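Local atomic coordinates of amidase, hydantoinase/carbamoylase family (Paraburkholderia phymatum, PDB entry 6C0D), a protein that probably hydrolyses N-carbamoyl-L-amino acids as a metal-dependent, homodimeric amidase of the peptidase M20 family. Residues K26-F31 and V38-L43; G87-T92 and W98-L103; I132-T137 and S366-V371. One frame throughout, in Å; residues are numbered along the deposited sequence.

Contact 1: K26-F31 and V38-L43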
ATOM      1  N   LYS A  26      31.384  19.848  17.078  1.00 24.29           N
ATOM      2  CA  LYS A  26      31.427  18.556  17.741  1.00 29.32           C
ATOM      3  C   LYS A  26      30.865  18.631  19.152  1.00 30.81           C
ATOM      4  O   LYS A  26      30.268  17.658  19.622  1.00 30.68           O
ATOM      5  CB  LYS A  26      32.855  18.018  17.754  1.00 31.88           C
ATOM      6  CG  LYS A  26      33.360  17.730  16.355  1.00 34.25           C
ATOM      7  CD  LYS A  26      34.811  17.302  16.361  1.00 37.24           C
ATOM      8  CE  LYS A  26      35.328  17.094  14.939  1.00 40.44           C
ATOM      9  NZ  LYS A  26      36.747  16.637  14.939  1.00 49.27           N
ATOM     10  N   THR A  27      31.032  19.769  19.832  1.00 26.90           N
ATOM     11  CA  THR A  27      30.405  19.929  21.140  1.00 30.81           C
ATOM     12  C   THR A  27      28.885  19.934  21.017  1.00 29.66           C
ATOM     13  O   THR A  27      28.194  19.262  21.792  1.00 33.18           O
ATOM     14  CB  THR A  27      30.909  21.204  21.820  1.00 32.27           C
ATOM     15  OG1 THR A  27      32.330  21.100  22.014  1.00 31.16           O
ATOM     16  CG2 THR A  27      30.224  21.387  23.186  1.00 33.96           C
ATOM     17  N   LEU A  28      28.348  20.643  20.016  1.00 29.27           N
ATOM     18  CA  LEU A  28      26.902  20.632  19.820  1.00 30.23           C
ATOM     19  C   LEU A  28      26.408  19.222  19.502  1.00 30.79           C
ATOM     20  O   LEU A  28      25.361  18.794  20.003  1.00 29.42           O
ATOM     21  CB  LEU A  28      26.510  21.626  18.723  1.00 26.28           C
ATOM     22  CG  LEU A  28      25.013  21.771  18.407  1.00 26.07           C
ATOM     23  CD1 LEU A  28      24.187  22.023  19.688  1.00 26.08           C
ATOM     24  CD2 LEU A  28      24.776  22.879  17.386  1.00 23.86           C
ATOM     25  N   ARG A  29      27.182  18.467  18.712  1.00 29.32           N
ATOM     26  CA  ARG A  29      26.817  17.086  18.406  0.51 31.80           C
ATOM     27  C   ARG A  29      26.656  16.243  19.666  1.00 38.02           C
ATOM     28  O   ARG A  29      25.816  15.340  19.703  1.00 33.24           O
ATOM     29  CB  ARG A  29      27.869  16.455  17.490  0.51 28.48           C
ATOM     30  CG  ARG A  29      27.596  14.998  17.118  0.51 35.37           C
ATOM     31  CD  ARG A  29      28.818  14.346  16.466  0.51 39.43           C
ATOM     32  NE  ARG A  29      28.456  13.352  15.455  0.51 39.39           N
ATOM     33  CZ  ARG A  29      29.237  13.016  14.430  0.51 42.24           C
ATOM     34  NH1 ARG A  29      30.427  13.587  14.279  0.51 40.03           N
ATOM     35  NH2 ARG A  29      28.828  12.118  13.550  0.51 46.86           N
ATOM     36  N   SER A  30      27.447  16.515  20.705  1.00 39.64           N
ATOM     37  CA  SER A  30      27.381  15.692  21.907  1.00 39.10           C
ATOM     38  C   SER A  30      26.045  15.812  22.635  1.00 35.21           C
ATOM     39  O   SER A  30      25.696  14.913  23.414  1.00 37.56           O
ATOM     40  CB  SER A  30      28.534  16.042  22.848  1.00 38.55           C
ATOM     41  OG  SER A  30      28.313  17.285  23.486  1.00 39.13           O
ATOM     42  N   PHE A  31      25.293  16.890  22.407  1.00 36.95           N
ATOM     43  CA  PHE A  31      23.953  17.044  22.980  1.00 40.03           C
ATOM     44  C   PHE A  31      22.966  16.262  22.123  1.00 36.03           C
ATOM     45  O   PHE A  31      22.441  16.761  21.127  1.00 37.65           O
ATOM     46  CB  PHE A  31      23.555  18.514  23.068  1.00 34.98           C
ATOM     47  CG  PHE A  31      24.369  19.312  24.050  1.00 36.06           C
ATOM     48  CD1 PHE A  31      24.109  19.237  25.414  1.00 44.27           C
ATOM     49  CD2 PHE A  31      25.384  20.146  23.609  1.00 37.38           C
ATOM     50  CE1 PHE A  31      24.855  19.976  26.317  1.00 40.95           C
ATOM     51  CE2 PHE A  31      26.137  20.877  24.504  1.00 37.05           C
ATOM     52  CZ  PHE A  31      25.872  20.802  25.852  1.00 37.99           C
ATOM     53  N   VAL A  38      22.012  12.432  15.690  1.00 41.36           N
ATOM     54  CA  VAL A  38      21.680  13.278  16.831  1.00 43.74           C
ATOM     55  C   VAL A  38      20.168  13.271  17.008  1.00 40.15           C
ATOM     56  O   VAL A  38      19.421  13.453  16.041  1.00 44.77           O
ATOM     57  CB  VAL A  38      22.192  14.721  16.641  1.00 42.28           C
ATOM     58  CG1 VAL A  38      21.624  15.627  17.712  1.00 39.24           C
ATOM     59  CG2 VAL A  38      23.713  14.759  16.663  1.00 45.47           C
ATOM     60  N   VAL A  39      19.714  13.050  18.235  1.00 40.39           N
ATOM     61  CA  VAL A  39      18.299  13.130  18.571  1.00 44.06           C
ATOM     62  C   VAL A  39      18.138  14.303  19.523  1.00 42.34           C
ATOM     63  O   VAL A  39      18.569  14.238  20.683  1.00 42.04           O
ATOM     64  CB  VAL A  39      17.777  11.827  19.187  1.00 47.28           C
ATOM     65  CG1 VAL A  39      16.354  12.021  19.705  1.00 48.78           C
ATOM     66  CG2 VAL A  39      17.830  10.716  18.154  1.00 50.42           C
ATOM     67  N   ARG A  40      17.530  15.384  19.035  1.00 40.87           N
ATOM     68  CA  ARG A  40      17.459  16.616  19.817  1.00 42.98           C
ATOM     69  C   ARG A  40      16.176  17.344  19.401  1.00 43.53           C
ATOM     70  O   ARG A  40      16.195  18.330  18.652  1.00 39.08           O
ATOM     71  CB  ARG A  40      18.707  17.475  19.609  1.00 41.41           C
ATOM     72  CG  ARG A  40      18.869  18.609  20.596  1.00 38.58           C
ATOM     73  CD  ARG A  40      20.274  19.197  20.565  1.00 32.81           C
ATOM     74  NE  ARG A  40      20.577  19.806  19.279  1.00 34.04           N
ATOM     75  CZ  ARG A  40      21.630  19.504  18.526  1.00 35.30           C
ATOM     76  NH1 ARG A  40      22.510  18.595  18.935  1.00 33.78           N
ATOM     77  NH2 ARG A  40      21.806  20.124  17.367  1.00 29.06           N
ATOM     78  N   LEU A  41      15.041  16.844  19.896  1.00 39.35           N
ATOM     79  CA  LEU A  41      13.746  17.419  19.547  1.00 42.80           C
ATOM     80  C   LEU A  41      13.509  18.719  20.308  1.00 40.08           C
ATOM     81  O   LEU A  41      13.854  18.832  21.486  1.00 40.63           O
ATOM     82  CB  LEU A  41      12.617  16.430  19.847  1.00 42.25           C
ATOM     83  CG  LEU A  41      12.738  15.011  19.279  1.00 46.34           C
ATOM     84  CD1 LEU A  41      11.429  14.257  19.442  1.00 47.88           C
ATOM     85  CD2 LEU A  41      13.180  15.025  17.825  1.00 47.37           C
ATOM     86  N   SER A  42      12.900  19.694  19.627  1.00 38.56           N
ATOM     87  CA  SER A  42      12.639  21.009  20.215  1.00 37.58           C
ATOM     88  C   SER A  42      12.068  20.906  21.627  1.00 39.31           C
ATOM     89  O   SER A  42      11.097  20.188  21.865  1.00 41.80           O
ATOM     90  CB  SER A  42      11.663  21.788  19.337  1.00 36.42           C
ATOM     91  OG  SER A  42      12.202  22.044  18.061  1.00 34.48           O
ATOM     92  N   LEU A  43      12.690  21.632  22.558  1.00 40.63           N
ATOM     93  CA  LEU A  43      12.267  21.833  23.942  1.00 41.47           C
ATOM     94  C   LEU A  43      12.397  20.586  24.810  1.00 44.39           C
ATOM     95  O   LEU A  43      11.985  20.622  25.977  1.00 45.58           O
ATOM     96  CB  LEU A  43      10.823  22.351  24.037  1.00 43.70           C
ATOM     97  CG  LEU A  43      10.551  23.597  23.192  1.00 44.84           C
ATOM     98  CD1 LEU A  43       9.086  23.984  23.288  1.00 42.56           C
ATOM     99  CD2 LEU A  43      11.455  24.737  23.619  1.00 39.60           C
TER

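Contact 2: G87-T92 and W98-L103. With ZN (zinc ion), chain B.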
ATOM      1  N   GLY A  87      22.121  32.417  10.722  1.00 20.13           N
ATOM      2  CA  GLY A  87      21.678  31.355  11.602  1.00 26.13           C
ATOM      3  C   GLY A  87      21.068  30.192  10.860  1.00 22.94           C
ATOM      4  O   GLY A  87      21.182  30.073   9.644  1.00 18.06           O
ATOM      5  N   SER A  88      20.436  29.320  11.637  1.00 17.69           N
ATOM      6  CA  SER A  88      19.707  28.168  11.128  1.00 19.62           C
ATOM      7  C   SER A  88      18.911  27.620  12.300  1.00 21.10           C
ATOM      8  O   SER A  88      18.414  28.411  13.108  1.00 23.10           O
ATOM      9  CB  SER A  88      20.656  27.120  10.535  1.00 19.01           C
ATOM     10  OG  SER A  88      19.927  26.137   9.824  1.00 20.34           O
ATOM     11  N   HIS A  89      18.786  26.292  12.419  1.00 22.90           N
ATOM     12  CA  HIS A  89      18.082  25.676  13.540  1.00 22.57           C
ATOM     13  C   HIS A  89      18.989  24.639  14.190  1.00 25.63           C
ATOM     14  O   HIS A  89      19.885  24.097  13.551  1.00 26.23           O
ATOM     15  CB  HIS A  89      16.778  25.006  13.077  1.00 22.81           C
ATOM     16  CG  HIS A  89      16.996  23.934  12.052  1.00 28.18           C
ATOM     17  ND1 HIS A  89      16.996  22.589  12.363  1.00 30.66           N
ATOM     18  CD2 HIS A  89      17.259  24.013  10.723  1.00 22.97           C
ATOM     19  CE1 HIS A  89      17.224  21.884  11.266  1.00 27.25           C
ATOM     20  NE2 HIS A  89      17.388  22.725  10.258  1.00 26.22           N
ATOM     21  N   SER A  90      18.754  24.331  15.465  1.00 25.47           N
ATOM     22  CA  SER A  90      19.530  23.275  16.102  1.00 24.84           C
ATOM     23  C   SER A  90      18.668  22.138  16.638  1.00 28.62           C
ATOM     24  O   SER A  90      19.208  21.222  17.273  1.00 29.83           O
ATOM     25  CB  SER A  90      20.407  23.856  17.226  1.00 28.21           C
ATOM     26  OG  SER A  90      19.611  24.506  18.211  1.00 29.41           O
ATOM     27  N   ASP A  91      17.353  22.160  16.397  1.00 26.78           N
ATOM     28  CA  ASP A  91      16.510  21.016  16.697  1.00 29.02           C
ATOM     29  C   ASP A  91      16.588  20.012  15.552  1.00 34.64           C
ATOM     30  O   ASP A  91      16.937  20.351  14.419  1.00 30.95           O
ATOM     31  CB  ASP A  91      15.049  21.437  16.925  1.00 31.04           C
ATOM     32  CG  ASP A  91      14.376  21.985  15.654  1.00 32.05           C
ATOM     33  OD1 ASP A  91      14.865  22.980  15.076  1.00 30.65           O
ATOM     34  OD2 ASP A  91      13.345  21.426  15.234  1.00 34.26           O
ATOM     35  N   THR A  92      16.251  18.767  15.856  1.00 35.30           N
ATOM     36  CA  THR A  92      16.318  17.695  14.878  1.00 41.18           C
ATOM     37  C   THR A  92      14.960  17.027  14.736  1.00 45.72           C
ATOM     38  O   THR A  92      14.043  17.227  15.540  1.00 44.41           O
ATOM     39  CB  THR A  92      17.349  16.629  15.276  1.00 39.92           C
ATOM     40  OG1 THR A  92      16.833  15.877  16.384  1.00 40.73           O
ATOM     41  CG2 THR A  92      18.680  17.271  15.653  1.00 38.30           C
ATOM     42  N   TRP A  98      24.183  15.221  12.300  1.00 33.46           N
ATOM     43  CA  TRP A  98      24.886  16.158  13.169  1.00 30.94           C
ATOM     44  C   TRP A  98      25.119  17.511  12.521  1.00 29.86           C
ATOM     45  O   TRP A  98      25.546  18.446  13.210  1.00 33.61           O
ATOM     46  CB  TRP A  98      26.213  15.555  13.644  1.00 33.43           C
ATOM     47  CG  TRP A  98      27.360  15.551  12.666  1.00 33.04           C
ATOM     48  CD1 TRP A  98      27.474  14.806  11.516  1.00 35.46           C
ATOM     49  CD2 TRP A  98      28.598  16.269  12.802  1.00 33.19           C
ATOM     50  NE1 TRP A  98      28.698  15.047  10.916  1.00 34.25           N
ATOM     51  CE2 TRP A  98      29.398  15.947  11.683  1.00 33.82           C
ATOM     52  CE3 TRP A  98      29.095  17.179  13.751  1.00 32.29           C
ATOM     53  CZ2 TRP A  98      30.676  16.487  11.497  1.00 33.20           C
ATOM     54  CZ3 TRP A  98      30.359  17.711  13.568  1.00 31.74           C
ATOM     55  CH2 TRP A  98      31.138  17.363  12.447  1.00 34.85           C
ATOM     56  N   LEU A  99      24.841  17.655  11.227  1.00 29.75           N
ATOM     57  CA  LEU A  99      25.082  18.926  10.560  1.00 27.14           C
ATOM     58  C   LEU A  99      23.827  19.615  10.049  1.00 28.20           C
ATOM     59  O   LEU A  99      23.885  20.814   9.770  1.00 25.83           O
ATOM     60  CB  LEU A  99      26.062  18.736   9.392  1.00 30.12           C
ATOM     61  CG  LEU A  99      27.434  18.185   9.792  1.00 32.46           C
ATOM     62  CD1 LEU A  99      28.247  17.825   8.553  1.00 32.76           C
ATOM     63  CD2 LEU A  99      28.186  19.195  10.657  1.00 27.57           C
ATOM     64  N   ASP A 100      22.707  18.907   9.898  1.00 31.26           N
ATOM     65  CA  ASP A 100      21.486  19.575   9.459  1.00 32.67           C
ATOM     66  C   ASP A 100      21.075  20.592  10.504  1.00 35.22           C
ATOM     67  O   ASP A 100      20.763  20.233  11.645  1.00 34.15           O
ATOM     68  CB  ASP A 100      20.357  18.568   9.217  1.00 35.10           C
ATOM     69  CG  ASP A 100      19.123  19.212   8.557  1.00 43.19           C
ATOM     70  OD1 ASP A 100      18.800  20.383   8.868  1.00 34.88           O
ATOM     71  OD2 ASP A 100      18.482  18.549   7.714  1.00 50.44           O
ATOM     72  N   GLY A 101      21.072  21.856  10.108  1.00 29.04           N
ATOM     73  CA  GLY A 101      20.764  22.936  11.020  1.00 25.50           C
ATOM     74  C   GLY A 101      21.962  23.400  11.818  1.00 23.92           C
ATOM     75  O   GLY A 101      22.296  24.587  11.784  1.00 24.11           O
ATOM     76  N   ALA A 102      22.629  22.475  12.522  1.00 23.92           N
ATOM     77  CA  ALA A 102      23.792  22.827  13.334  1.00 26.69           C
ATOM     78  C   ALA A 102      24.843  23.580  12.526  1.00 24.37           C
ATOM     79  O   ALA A 102      25.466  24.526  13.024  1.00 23.08           O
ATOM     80  CB  ALA A 102      24.399  21.559  13.939  1.00 26.88           C
ATOM     81  N   LEU A 103      25.048  23.178  11.272  1.00 23.55           N
ATOM     82  CA  LEU A 103      26.056  23.836  10.444  1.00 20.46           C
ATOM     83  C   LEU A 103      25.875  25.351  10.427  1.00 23.15           C
ATOM     84  O   LEU A 103      26.824  26.104  10.677  1.00 19.20           O
ATOM     85  CB  LEU A 103      25.999  23.290   9.018  1.00 20.99           C
ATOM     86  CG  LEU A 103      27.153  23.790   8.148  1.00 19.05           C
ATOM     87  CD1 LEU A 103      28.315  22.785   8.207  1.00 23.66           C
ATOM     88  CD2 LEU A 103      26.706  24.011   6.692  1.00 19.77           C
TER
HETATM   89 ZN    ZN B 501      17.634  22.115   8.304  0.70 26.97          ZN
HETATM   90  O   HOH W   1      20.092  20.332  14.220  1.00 34.76           O
HETATM   91  O   HOH W   2      16.103  20.835   7.623  1.00 35.17           O
HETATM   92  O   HOH W   3      16.555  23.888   7.422  1.00 28.61           O

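Contact 3: I132-T137 and S366-V371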
ATOM      1  N   ILE A 132      13.761  28.138  16.905  1.00 26.09           N
ATOM      2  CA  ILE A 132      13.172  26.942  17.511  1.00 28.12           C
ATOM      3  C   ILE A 132      12.295  26.210  16.498  1.00 31.05           C
ATOM      4  O   ILE A 132      11.605  26.827  15.675  1.00 29.64           O
ATOM      5  CB  ILE A 132      12.369  27.318  18.778  1.00 30.00           C
ATOM      6  CG1 ILE A 132      11.880  26.070  19.532  1.00 32.32           C
ATOM      7  CG2 ILE A 132      11.157  28.192  18.424  1.00 32.24           C
ATOM      8  CD1 ILE A 132      13.004  25.227  20.118  1.00 32.14           C
ATOM      9  N   ASP A 133      12.343  24.874  16.544  1.00 30.04           N
ATOM     10  CA  ASP A 133      11.360  23.978  15.917  1.00 31.71           C
ATOM     11  C   ASP A 133      11.190  24.201  14.414  1.00 30.74           C
ATOM     12  O   ASP A 133      10.075  24.180  13.883  1.00 35.01           O
ATOM     13  CB  ASP A 133       9.998  24.051  16.620  1.00 34.17           C
ATOM     14  CG  ASP A 133       9.265  22.715  16.579  1.00 40.32           C
ATOM     15  OD1 ASP A 133       9.961  21.686  16.418  1.00 36.46           O
ATOM     16  OD2 ASP A 133       8.013  22.677  16.696  1.00 41.71           O
ATOM     17  N   GLU A 134      12.308  24.333  13.709  1.00 28.67           N
ATOM     18  CA  GLU A 134      12.233  24.273  12.253  1.00 30.36           C
ATOM     19  C   GLU A 134      11.643  22.942  11.797  1.00 31.94           C
ATOM     20  O   GLU A 134      10.909  22.890  10.806  1.00 35.74           O
ATOM     21  CB  GLU A 134      13.619  24.488  11.646  1.00 29.17           C
ATOM     22  CG  GLU A 134      13.652  24.597  10.133  1.00 34.20           C
ATOM     23  CD  GLU A 134      13.689  23.243   9.442  1.00 36.31           C
ATOM     24  OE1 GLU A 134      14.012  22.227  10.105  1.00 36.45           O
ATOM     25  OE2 GLU A 134      13.368  23.195   8.237  1.00 35.99           O
ATOM     26  N   GLU A 135      11.945  21.856  12.513  1.00 37.02           N
ATOM     27  CA  GLU A 135      11.519  20.520  12.111  1.00 37.41           C
ATOM     28  C   GLU A 135      10.079  20.211  12.493  1.00 42.08           C
ATOM     29  O   GLU A 135       9.554  19.176  12.070  1.00 39.43           O
ATOM     30  CB  GLU A 135      12.454  19.464  12.717  1.00 33.04           C
ATOM     31  CG  GLU A 135      13.935  19.677  12.358  1.00 36.62           C
ATOM     32  CD  GLU A 135      14.288  19.172  10.964  1.00 48.64           C
ATOM     33  OE1 GLU A 135      13.361  18.818  10.199  1.00 44.07           O
ATOM     34  OE2 GLU A 135      15.501  19.116  10.643  1.00 45.68           O
ATOM     35  N   GLY A 136       9.434  21.063  13.279  1.00 37.28           N
ATOM     36  CA  GLY A 136       8.021  20.880  13.571  1.00 38.62           C
ATOM     37  C   GLY A 136       7.688  19.755  14.527  1.00 43.48           C
ATOM     38  O   GLY A 136       6.727  19.010  14.288  1.00 45.38           O
ATOM     39  N   THR A 137       8.451  19.609  15.609  1.00 40.69           N
ATOM     40  CA  THR A 137       8.025  18.697  16.667  1.00 43.36           C
ATOM     41  C   THR A 137       6.694  19.153  17.255  1.00 52.83           C
ATOM     42  O   THR A 137       5.828  18.328  17.572  1.00 48.58           O
ATOM     43  CB  THR A 137       9.106  18.602  17.745  1.00 42.57           C
ATOM     44  OG1 THR A 137      10.283  18.008  17.181  1.00 42.68           O
ATOM     45  CG2 THR A 137       8.638  17.753  18.916  1.00 45.55           C
ATOM     46  N   SER A 366      12.600  22.801   2.281  1.00 25.34           N
ATOM     47  CA  SER A 366      12.192  24.019   2.965  0.54 24.68           C
ATOM     48  C   SER A 366      13.142  24.337   4.120  1.00 31.35           C
ATOM     49  O   SER A 366      13.805  23.458   4.672  1.00 25.10           O
ATOM     50  CB  SER A 366      10.751  23.894   3.471  0.54 30.02           C
ATOM     51  OG  SER A 366      10.570  22.757   4.289  0.54 28.31           O
ATOM     52  N   HIS A 367      13.198  25.617   4.482  1.00 23.04           N
ATOM     53  CA  HIS A 367      14.125  26.128   5.492  1.00 22.03           C
ATOM     54  C   HIS A 367      13.519  27.369   6.127  1.00 25.60           C
ATOM     55  O   HIS A 367      12.630  27.996   5.557  1.00 25.33           O
ATOM     56  CB  HIS A 367      15.490  26.523   4.905  1.00 20.17           C
ATOM     57  CG  HIS A 367      16.170  25.416   4.166  1.00 25.79           C
ATOM     58  ND1 HIS A 367      16.764  24.356   4.814  1.00 28.54           N
ATOM     59  CD2 HIS A 367      16.337  25.194   2.839  1.00 24.66           C
ATOM     60  CE1 HIS A 367      17.266  23.522   3.917  1.00 30.49           C
ATOM     61  NE2 HIS A 367      17.030  24.011   2.712  1.00 24.23           N
ATOM     62  N   ASP A 368      14.026  27.726   7.311  1.00 22.19           N
ATOM     63  CA  ASP A 368      13.633  28.991   7.935  1.00 24.36           C
ATOM     64  C   ASP A 368      13.810  30.175   6.986  1.00 24.81           C
ATOM     65  O   ASP A 368      13.050  31.147   7.060  1.00 25.54           O
ATOM     66  CB  ASP A 368      14.448  29.234   9.204  1.00 23.77           C
ATOM     67  CG  ASP A 368      14.051  28.296  10.328  1.00 23.59           C
ATOM     68  OD1 ASP A 368      12.865  28.295  10.697  1.00 25.43           O
ATOM     69  OD2 ASP A 368      14.927  27.551  10.817  1.00 26.45           O
ATOM     70  N   ALA A 369      14.797  30.112   6.092  1.00 19.39           N
ATOM     71  CA  ALA A 369      15.035  31.223   5.170  1.00 21.18           C
ATOM     72  C   ALA A 369      13.815  31.522   4.307  1.00 20.45           C
ATOM     73  O   ALA A 369      13.639  32.661   3.860  1.00 22.26           O
ATOM     74  CB  ALA A 369      16.236  30.918   4.271  1.00 19.62           C
ATOM     75  N   GLN A 370      12.974  30.522   4.033  1.00 19.23           N
ATOM     76  CA  GLN A 370      11.804  30.809   3.211  1.00 20.55           C
ATOM     77  C   GLN A 370      10.814  31.704   3.952  1.00 26.53           C
ATOM     78  O   GLN A 370      10.059  32.452   3.314  1.00 26.44           O
ATOM     79  CB  GLN A 370      11.124  29.509   2.767  1.00 21.32           C
ATOM     80  CG  GLN A 370      10.211  28.904   3.781  1.00 27.80           C
ATOM     81  CD  GLN A 370       9.799  27.505   3.388  1.00 35.16           C
ATOM     82  OE1 GLN A 370      10.551  26.813   2.711  1.00 31.78           O
ATOM     83  NE2 GLN A 370       8.608  27.084   3.809  1.00 29.71           N
ATOM     84  N   VAL A 371      10.784  31.619   5.282  1.00 22.71           N
ATOM     85  CA  VAL A 371       9.934  32.498   6.085  1.00 24.11           C
ATOM     86  C   VAL A 371      10.554  33.890   6.183  1.00 24.00           C
ATOM     87  O   VAL A 371       9.873  34.912   6.012  1.00 23.70           O
ATOM     88  CB  VAL A 371       9.715  31.879   7.479  1.00 25.59           C
ATOM     89  CG1 VAL A 371       9.049  32.880   8.446  1.00 26.84           C
ATOM     90  CG2 VAL A 371       8.889  30.588   7.372  1.00 24.94           C
TER
HETATM   91  O   HOH W   4      11.766  28.054  13.135  1.00 27.49           O
HETATM   92  O   HOH W   5      12.135  21.498   6.633  1.00 45.47           O

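Contact 1: K26-F31 and V38-L43
Arg40 reaches from the segment 38-43 to the C-terminal end of helix 18-30, where its NH1 donates the one hydrogen bond between the two segments to the carbonyl O of Phe31, 2.9 Å away. The N-H points fairly straight at its acceptor (159°), and the bond lies both in the carbonyl plane and close to the guanidinium plane. Leu28 O also lies 3.1 Å from Arg40 NH1, but at an angle too poor for a bond; that carbonyl instead accepts the backbone N-H of Phe31. The guanidinium is further fixed through NE, which binds Ser90 O, while NH2 too has a hydrogen-bonding partner beyond the two segments.

Packing completes the interface. One face of the guanidinium is covered by Leu28, whose CD1 sits 3.7 Å above the plane and over its centre, the two side chains crossing at about a right angle. The bend of Arg40 at chi3 (64°) turns the flat group so that its edge meets Phe31 and its face meets Leu28. At the end of the hairpin, Val38 CG2 packs on Arg29 CG at 3.9 Å, and the valine methyls make van der Waals contacts with carbonyl oxygens, CG1 with Phe31 O and CG2 with Arg29 O, each at 3.7 Å.

In the fold, this contact brings the end of an N-terminal helix against the loop leading to helix 45-60, with the short antiparallel hairpin of strands 33-34 and 37-38 bridging the gap. Helix 45-60 adds Ala50 beside both Phe31 and Arg40. Carbonyls at the helix C-terminus offer the buried guanidinium a favourable electrostatic setting, which probably steadies its charge, while hydrogen bonding fixes its edge and aliphatic packing its face.

Contact 2: G87-T92 and W98-L103
His89 and Asp100 meet at a zinc ion, and beside the metal Gly101 lies against one face of the histidine ring. Gly101 CA makes a CH-pi contact there, with 3.6 Å from that carbon to the centroid of the His89 ring and only 16° off the ring normal. Close packing continues at Ser88, whose CB comes within 3.3 Å of Gly101 O, while its hydroxyl is hydrogen-bonded to Glu194. With a positive phi (85°) and no side chain, Gly101 fits close to the ring and alongside the His89 backbone.

At the ring's edge, ND1 of His89 donates to Asp91 O at 3.0 Å, nearly in the ring plane. This bond fixes the rotation of the imidazole and leaves NE2 to bind zinc at 2.1 Å. Asp100 OD1 binds the zinc at 2.2 Å, its carboxylate plane steeply inclined to the ring, and His196 is the third protein ligand.

The topology is the beginning of a beta-alpha-beta unit: strand 83-88 leads into the loop that carries His89, and Gly101 occupies the N-cap position of helix 102-117. One zinc is bound here; the site is consistent with the two-metal centre of the M20 peptidase family, in which Asp100 is predicted to bridge both ions.

The opposite character appears on the watery side of the metal. Two waters complete its coordination here, one at 2.1 Å and one at 2.3 Å from the zinc, and the first of them also makes a weak hydrogen bond to Asp100 OD2. Farther along, where the backbones separate, another water spans the gap, donating to both Asp91 O and Asp100 O, the latter at 2.7 Å.

Contact 3: I132-T137 and S366-V371
Asp368 OD1 has two hydrogen-bond partners as the carboxylate leans against Glu134: a water donates to it at 2.7 Å, and Ser144 OG supplies a second hydrogen bond. The same water donates to Ile132 O at 2.8 Å, so the two segments, which share no direct hydrogen bond, are joined through solvent. They lie at the metal centre of the M20 peptidase fold, where a type I turn from Asp133 to Gly136 follows strand 125-130 and faces the start of helix 368-372. Glu135, in that turn, is a predicted ligand of the second zinc.

Direct contact rests on Glu134 and Asp368. Asp368 OD2 approaches the aliphatic part of the glutamate, 3.3 Å from Glu134 CG, and the two carboxylates stand almost perpendicular, their planes 82° apart. Glu134 bends sharply at chi2 (-84°), which carries its own oxygens away from those of Asp368; its OE2 ends 5.3 Å from Asp368 OD2. The two acidic groups are thus close neighbours whose carboxylate oxygens stay apart, and the methylene groups of Glu134 take up the packing instead.

The turn is braced by Gly136 N bonding to Asp133 O and by the backbone N-H of Thr137, which Asp133 OD1 receives; Asp133 OD1 also bonds Ser42 OG of the loop after strand 37-38. On the Glu134 side a second water lies 2.6 Å from Glu134 OE2 and also hydrogen-bonds Ser366 OG at 3.1 Å.

How the contacts relate
All three contacts are buried, and their centres lie about 18, 10 and 6 Å from the centre of the chain for contacts 1, 2 and 3. Their chemistry differs. Contact 1 pairs a cation with helix-end carbonyls and aliphatic packing, contact 2 turns to metal coordination over a glycine, and contact 3 is bridged by waters that join a backbone carbonyl to a carboxylate and a carboxylate to a serine. Contacts 1 and 2 adjoin through Arg40 N and Thr92 OG1. Asp91 of contact 2 takes the backbone N-H of Glu135 in contact 3, while Ser42 carries the connection from contact 1 to the turn 132-137.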